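PDB 5E3B: macrodomain protein from Streptomyces coelicolor, which probably removes ADP-ribose by hydrolysis from ADP-ribosylated thymidine in DNA and restrains antibiotic production in its organism. Local coordinates for residues M41-C46 and W98-I103; S139-R144 and P171-D176. One frame throughout, in Å; residues are numbered along the deposited sequence. Where two conformers were deposited one is given.

Contact 1: M41-C46 and W98-I103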
loop_
_atom_site.group_PDB
_atom_site.type_symbol
_atom_site.label_atom_id
_atom_site.label_comp_id
_atom_site.label_asym_id
_atom_site.label_seq_id
_atom_site.Cartn_x
_atom_site.Cartn_y
_atom_site.Cartn_z
ATOM N N MET A 41 4.776 7.457 -3.461
ATOM C CA MET A 41 4.750 6.159 -2.820
ATOM C C MET A 41 3.397 5.572 -3.050
ATOM O O MET A 41 2.398 6.152 -2.680
ATOM C CB MET A 41 5.050 6.229 -1.348
ATOM C CG MET A 41 5.100 4.887 -0.736
ATOM S SD MET A 41 5.396 4.962 1.019
ATOM C CE MET A 41 7.053 5.524 1.113
ATOM N N ILE A 42 3.412 4.382 -3.661
ATOM C CA ILE A 42 2.186 3.645 -3.989
ATOM C C ILE A 42 2.009 2.554 -2.951
ATOM O O ILE A 42 2.821 1.650 -2.893
ATOM C CB ILE A 42 2.304 3.082 -5.381
ATOM C CG1 ILE A 42 2.575 4.203 -6.404
ATOM C CG2 ILE A 42 1.120 2.250 -5.743
ATOM C CD1 ILE A 42 3.226 3.651 -7.603
ATOM N N ALA A 43 0.955 2.619 -2.135
ATOM C CA ALA A 43 0.783 1.713 -1.021
ATOM C C ALA A 43 -0.423 0.867 -1.259
ATOM O O ALA A 43 -1.487 1.381 -1.697
ATOM C CB ALA A 43 0.549 2.503 0.272
ATOM N N HIS A 44 -0.282 -0.437 -1.003
ATOM C CA HIS A 44 -1.365 -1.360 -1.253
ATOM C C HIS A 44 -1.311 -2.521 -0.281
ATOM O O HIS A 44 -0.288 -2.846 0.309
ATOM C CB HIS A 44 -1.346 -1.776 -2.733
ATOM C CG HIS A 44 -0.164 -2.659 -3.064
ATOM N ND1 HIS A 44 -0.286 -3.968 -3.473
ATOM C CD2 HIS A 44 1.168 -2.423 -2.978
ATOM C CE1 HIS A 44 0.898 -4.516 -3.614
ATOM N NE2 HIS A 44 1.803 -3.618 -3.303
ATOM N N VAL A 45 -2.464 -3.179 -0.151
ATOM C CA VAL A 45 -2.646 -4.255 0.786
ATOM C C VAL A 45 -2.291 -5.649 0.236
ATOM O O VAL A 45 -2.968 -6.122 -0.686
ATOM C CB VAL A 45 -4.061 -4.314 1.385
ATOM C CG1 VAL A 45 -4.111 -5.398 2.399
ATOM C CG2 VAL A 45 -4.340 -2.972 2.060
ATOM N N CYS A 46 -1.341 -6.306 0.853
ATOM C CA CYS A 46 -1.006 -7.697 0.529
ATOM C C CYS A 46 -1.461 -8.620 1.625
ATOM O O CYS A 46 -1.677 -8.218 2.790
ATOM C CB CYS A 46 0.508 -7.786 0.347
ATOM S SG CYS A 46 1.206 -6.759 -0.974
ATOM N N TRP A 98 8.327 4.651 -5.184
ATOM C CA TRP A 98 8.425 3.509 -4.342
ATOM C C TRP A 98 7.037 2.836 -4.294
ATOM O O TRP A 98 6.041 3.496 -4.417
ATOM C CB TRP A 98 8.768 3.885 -2.910
ATOM C CG TRP A 98 10.276 3.911 -2.584
ATOM C CD1 TRP A 98 10.994 2.902 -2.013
ATOM C CD2 TRP A 98 11.180 4.911 -2.864
ATOM N NE1 TRP A 98 12.296 3.209 -1.895
ATOM C CE2 TRP A 98 12.437 4.468 -2.408
ATOM C CE3 TRP A 98 11.054 6.163 -3.427
ATOM C CZ2 TRP A 98 13.613 5.232 -2.511
ATOM C CZ3 TRP A 98 12.162 6.900 -3.564
ATOM C CH2 TRP A 98 13.466 6.428 -3.106
ATOM N N VAL A 99 7.063 1.538 -4.197
ATOM C CA VAL A 99 5.868 0.706 -3.840
ATOM C C VAL A 99 6.004 0.202 -2.420
ATOM O O VAL A 99 7.036 -0.411 -2.048
ATOM C CB VAL A 99 5.691 -0.436 -4.844
ATOM C CG1 VAL A 99 4.540 -1.324 -4.473
ATOM C CG2 VAL A 99 5.497 0.164 -6.237
ATOM N N ALA A 100 4.925 0.347 -1.627
ATOM C CA ALA A 100 4.890 -0.116 -0.269
ATOM C C ALA A 100 3.957 -1.310 -0.226
ATOM O O ALA A 100 2.735 -1.192 -0.390
ATOM C CB ALA A 100 4.327 0.987 0.701
ATOM N N ASN A 101 4.545 -2.490 -0.088
ATOM C CA ASN A 101 3.805 -3.703 0.065
ATOM C C ASN A 101 3.450 -3.884 1.570
ATOM O O ASN A 101 4.322 -4.158 2.402
ATOM C CB ASN A 101 4.613 -4.925 -0.366
ATOM C CG ASN A 101 5.023 -4.976 -1.837
ATOM O OD1 ASN A 101 4.405 -4.442 -2.740
ATOM N ND2 ASN A 101 6.177 -5.635 -2.049
ATOM N N MET A 102 2.195 -3.618 1.897
ATOM C CA MET A 102 1.687 -3.608 3.285
ATOM C C MET A 102 1.070 -4.981 3.583
ATOM O O MET A 102 0.140 -5.362 2.887
ATOM C CB MET A 102 0.614 -2.588 3.505
ATOM C CG MET A 102 1.067 -1.165 3.213
ATOM S SD MET A 102 -0.159 0.121 3.670
ATOM C CE MET A 102 -1.372 -0.178 2.463
ATOM N N ILE A 103 1.493 -5.627 4.645
ATOM C CA ILE A 103 0.859 -6.923 4.987
ATOM C C ILE A 103 -0.350 -6.611 5.841
ATOM O O ILE A 103 -0.221 -6.430 7.093
ATOM C CB ILE A 103 1.865 -7.866 5.687
ATOM C CG1 ILE A 103 3.156 -8.089 4.893
ATOM C CG2 ILE A 103 1.137 -9.193 5.933
ATOM C CD1 ILE A 103 2.971 -8.480 3.431
#

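Contact 2: S139-R144 and P171-D176. With NA (sodium ion), chain C.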
loop_
_atom_site.group_PDB
_atom_site.type_symbol
_atom_site.label_atom_id
_atom_site.label_comp_id
_atom_site.label_asym_id
_atom_site.label_seq_id
_atom_site.Cartn_x
_atom_site.Cartn_y
_atom_site.Cartn_z
ATOM N N SER A 139 4.321 12.019 -1.559
ATOM C CA SER A 139 2.858 11.827 -1.546
ATOM C C SER A 139 2.522 10.351 -1.651
ATOM O O SER A 139 3.347 9.554 -2.183
ATOM C CB SER A 139 2.252 12.574 -2.725
ATOM O OG SER A 139 2.768 12.181 -3.971
ATOM N N VAL A 140 1.331 9.970 -1.164
ATOM C CA VAL A 140 0.933 8.562 -1.091
ATOM C C VAL A 140 -0.269 8.321 -2.015
ATOM O O VAL A 140 -1.135 9.202 -2.120
ATOM C CB VAL A 140 0.676 8.138 0.351
ATOM C CG1 VAL A 140 0.110 6.767 0.400
ATOM C CG2 VAL A 140 1.999 8.230 1.135
ATOM N N HIS A 141 -0.257 7.197 -2.720
ATOM C CA HIS A 141 -1.182 6.851 -3.824
ATOM C C HIS A 141 -1.657 5.458 -3.575
ATOM O O HIS A 141 -0.859 4.489 -3.480
ATOM C CB HIS A 141 -0.406 6.999 -5.141
ATOM C CG HIS A 141 0.084 8.389 -5.336
ATOM N ND1 HIS A 141 -0.680 9.376 -5.928
ATOM C CD2 HIS A 141 1.206 9.006 -4.905
ATOM C CE1 HIS A 141 -0.023 10.503 -5.932
ATOM N NE2 HIS A 141 1.107 10.331 -5.267
ATOM N N LEU A 142 -3.002 5.314 -3.356
ATOM C CA LEU A 142 -3.554 4.068 -2.966
ATOM C C LEU A 142 -4.749 3.681 -3.842
ATOM O O LEU A 142 -5.554 4.521 -4.179
ATOM C CB LEU A 142 -4.043 4.030 -1.509
ATOM C CG LEU A 142 -3.125 4.391 -0.314
ATOM C CD1 LEU A 142 -3.428 5.783 0.027
ATOM C CD2 LEU A 142 -3.278 3.417 0.847
ATOM N N PRO A 143 -4.831 2.422 -4.198
ATOM C CA PRO A 143 -6.062 2.020 -4.838
ATOM C C PRO A 143 -7.135 1.844 -3.780
ATOM O O PRO A 143 -6.916 1.477 -2.667
ATOM C CB PRO A 143 -5.711 0.664 -5.378
ATOM C CG PRO A 143 -4.684 0.121 -4.431
ATOM C CD PRO A 143 -3.898 1.282 -4.055
ATOM N N ARG A 144 -8.335 2.131 -4.274
ATOM C CA ARG A 144 -9.497 2.054 -3.503
ATOM C C ARG A 144 -9.762 0.625 -3.493
ATOM O O ARG A 144 -9.602 -0.100 -4.549
ATOM C CB ARG A 144 -10.621 2.871 -4.240
ATOM C CG ARG A 144 -11.932 2.745 -3.609
ATOM C CD ARG A 144 -12.962 3.315 -4.571
ATOM N NE ARG A 144 -12.965 4.756 -4.492
ATOM C CZ ARG A 144 -13.553 5.467 -3.538
ATOM N NH1 ARG A 144 -13.439 6.778 -3.589
ATOM N NH2 ARG A 144 -14.234 4.911 -2.527
ATOM N N PRO A 171 0.155 14.159 1.700
ATOM C CA PRO A 171 -0.877 14.140 0.656
ATOM C C PRO A 171 -1.272 12.688 0.279
ATOM O O PRO A 171 -0.411 11.835 0.108
ATOM C CB PRO A 171 -0.208 14.786 -0.538
ATOM C CG PRO A 171 1.051 15.488 0.006
ATOM C CD PRO A 171 1.437 14.733 1.221
ATOM N N VAL A 172 -2.572 12.437 0.101
ATOM C CA VAL A 172 -3.037 11.164 -0.285
ATOM C C VAL A 172 -3.993 11.265 -1.465
ATOM O O VAL A 172 -4.888 12.143 -1.505
ATOM C CB VAL A 172 -3.783 10.499 0.880
ATOM C CG1 VAL A 172 -4.462 9.230 0.400
ATOM C CG2 VAL A 172 -2.845 10.165 2.019
ATOM N N THR A 173 -3.812 10.397 -2.413
ATOM C CA THR A 173 -4.781 10.227 -3.487
ATOM C C THR A 173 -5.231 8.784 -3.559
ATOM O O THR A 173 -4.458 7.827 -3.520
ATOM C CB THR A 173 -4.149 10.633 -4.818
ATOM O OG1 THR A 173 -3.549 11.940 -4.791
ATOM C CG2 THR A 173 -5.098 10.467 -6.017
ATOM N N VAL A 174 -6.577 8.582 -3.637
ATOM C CA VAL A 174 -7.225 7.293 -3.677
ATOM C C VAL A 174 -7.815 7.085 -5.073
ATOM O O VAL A 174 -8.542 7.938 -5.576
ATOM C CB VAL A 174 -8.356 7.202 -2.621
ATOM C CG1 VAL A 174 -9.265 6.003 -2.743
ATOM C CG2 VAL A 174 -7.777 7.336 -1.224
ATOM N N TYR A 175 -7.417 5.969 -5.681
ATOM C CA TYR A 175 -7.754 5.711 -7.112
ATOM C C TYR A 175 -8.788 4.606 -7.265
ATOM O O TYR A 175 -8.755 3.541 -6.681
ATOM C CB TYR A 175 -6.455 5.252 -7.823
ATOM C CG TYR A 175 -5.397 6.248 -7.905
ATOM C CD1 TYR A 175 -4.574 6.527 -6.784
ATOM C CD2 TYR A 175 -5.111 6.968 -9.083
ATOM C CE1 TYR A 175 -3.592 7.476 -6.849
ATOM C CE2 TYR A 175 -4.088 7.926 -9.141
ATOM C CZ TYR A 175 -3.286 8.154 -8.012
ATOM O OH TYR A 175 -2.293 9.111 -8.118
ATOM N N ASP A 176 -9.768 4.926 -8.112
ATOM C CA ASP A 176 -10.700 3.894 -8.600
ATOM C C ASP A 176 -10.324 3.434 -10.027
ATOM O O ASP A 176 -10.067 4.202 -10.859
ATOM C CB ASP A 176 -12.149 4.411 -8.615
ATOM C CG ASP A 176 -13.245 3.287 -8.515
ATOM O OD1 ASP A 176 -12.959 2.061 -8.246
ATOM O OD2 ASP A 176 -14.454 3.676 -8.668
HETATM NA NA NA C . -14.896 6.074 -9.550
HETATM O O HOH W 1 -1.275 12.142 -3.196
HETATM O O HOH W 2 -12.723 7.781 -8.534
#

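Contact 1: M41-C46 and W98-I103
H44 and N101 meet side chain to side chain where strands 41-46 and 98-103 run parallel at the heart of the macrodomain sheet. H44 NE2 donates to N101 OD1 at 2.8 Å, the oxygen lying near the plane of the imidazole while the amide stands almost upright to it, the two planes 82° apart. The ring reaches across because CG sits between the backbone N and the carbonyl carbon (chi1 70°). N101 ND2 is bonded in turn to Q89 OE1 and P67 O, so both ends of the buried amide are held and its rotation is fixed.

Beneath the side chains, five backbone bonds alternate between the strands, from I42 N to W98 O through to C46 N to M102 O at 2.7 Å. The margins are looser. The indole of W98, partly exposed, swings clear of strand 41-46, its CB still 4.4 Å from M41 CG, and V45, also partly exposed, offers one branch, CG2, which comes within 4.1 Å of M102 CE. On the face of A43 and A100 the packing is close, with helix 119-136 against it: M102 bends at chi3 (-70°) and lays its methyl across the neighbouring strand, CE 3.6 Å from H44 O.

Contact 2: S139-R144 and P171-D176
Two neighbouring parallel strands of the macrodomain sheet, 139-143 and 172-176, make this contact, and a run of side-chain bonds follows one face. H141 is gripped at both ring nitrogens: NE2 donates to S139 OG at 2.8 Å, while ND1 and Y175 OH share a hydrogen bond of 2.7 Å. The phenol comes to the imidazole edge rather than over it, the ring planes 47° apart, and H141 CB lies 3.6 Å from Y175 CE1. With CG beside the backbone N (chi1 -65°), the Y175 ring leans back toward strand 139-143, its own edge passing L142 O. A water joins the strands nearby, donating to V140 O and hydrogen-bonded with T173 OG1.

Helix 154-166 connects the two strands in a beta-alpha-beta crossover and packs on the other face, where V172 CG1 meets L142 CD1 at 3.6 Å. V140 N, T173 N, L142 N, Y175 N and R144 N supply the backbone bonds between the strands. Past the sheet, R144 CB packs on V174 CG1 at 3.7 Å, and the guanidinium turns one face to that methyl, more loosely. The opposite charges of R144 and D176 probably attract without touching; in the conformer given, D176 OD2 binds a sodium ion at 2.6 Å, which a water also ligates.

Overall arrangement
From the N terminus the chain lays down edge strand 25-28, then enters the middle of the sheet with 40-47. Helices 56-63 and 66-76 and antiparallel strand 88-94 follow before contact 1 closes that loop. Helix 119-136 then leads to strand 139-143, and contact 2 closes a second, shorter loop through helix 154-166. The two loops are in series, neither nested nor crossed. They meet edge to edge within the sheet, since strands 40-47 and 139-143 are neighbours: M41 N lies 2.8 Å from S139 O and M41 O 2.9 Å from H141 N, both probable hydrogen bonds. The four segments thus form a continuous parallel core, 172-176, 139-143, 40-47, 97-105, with centres of the contacts about 11 Å apart.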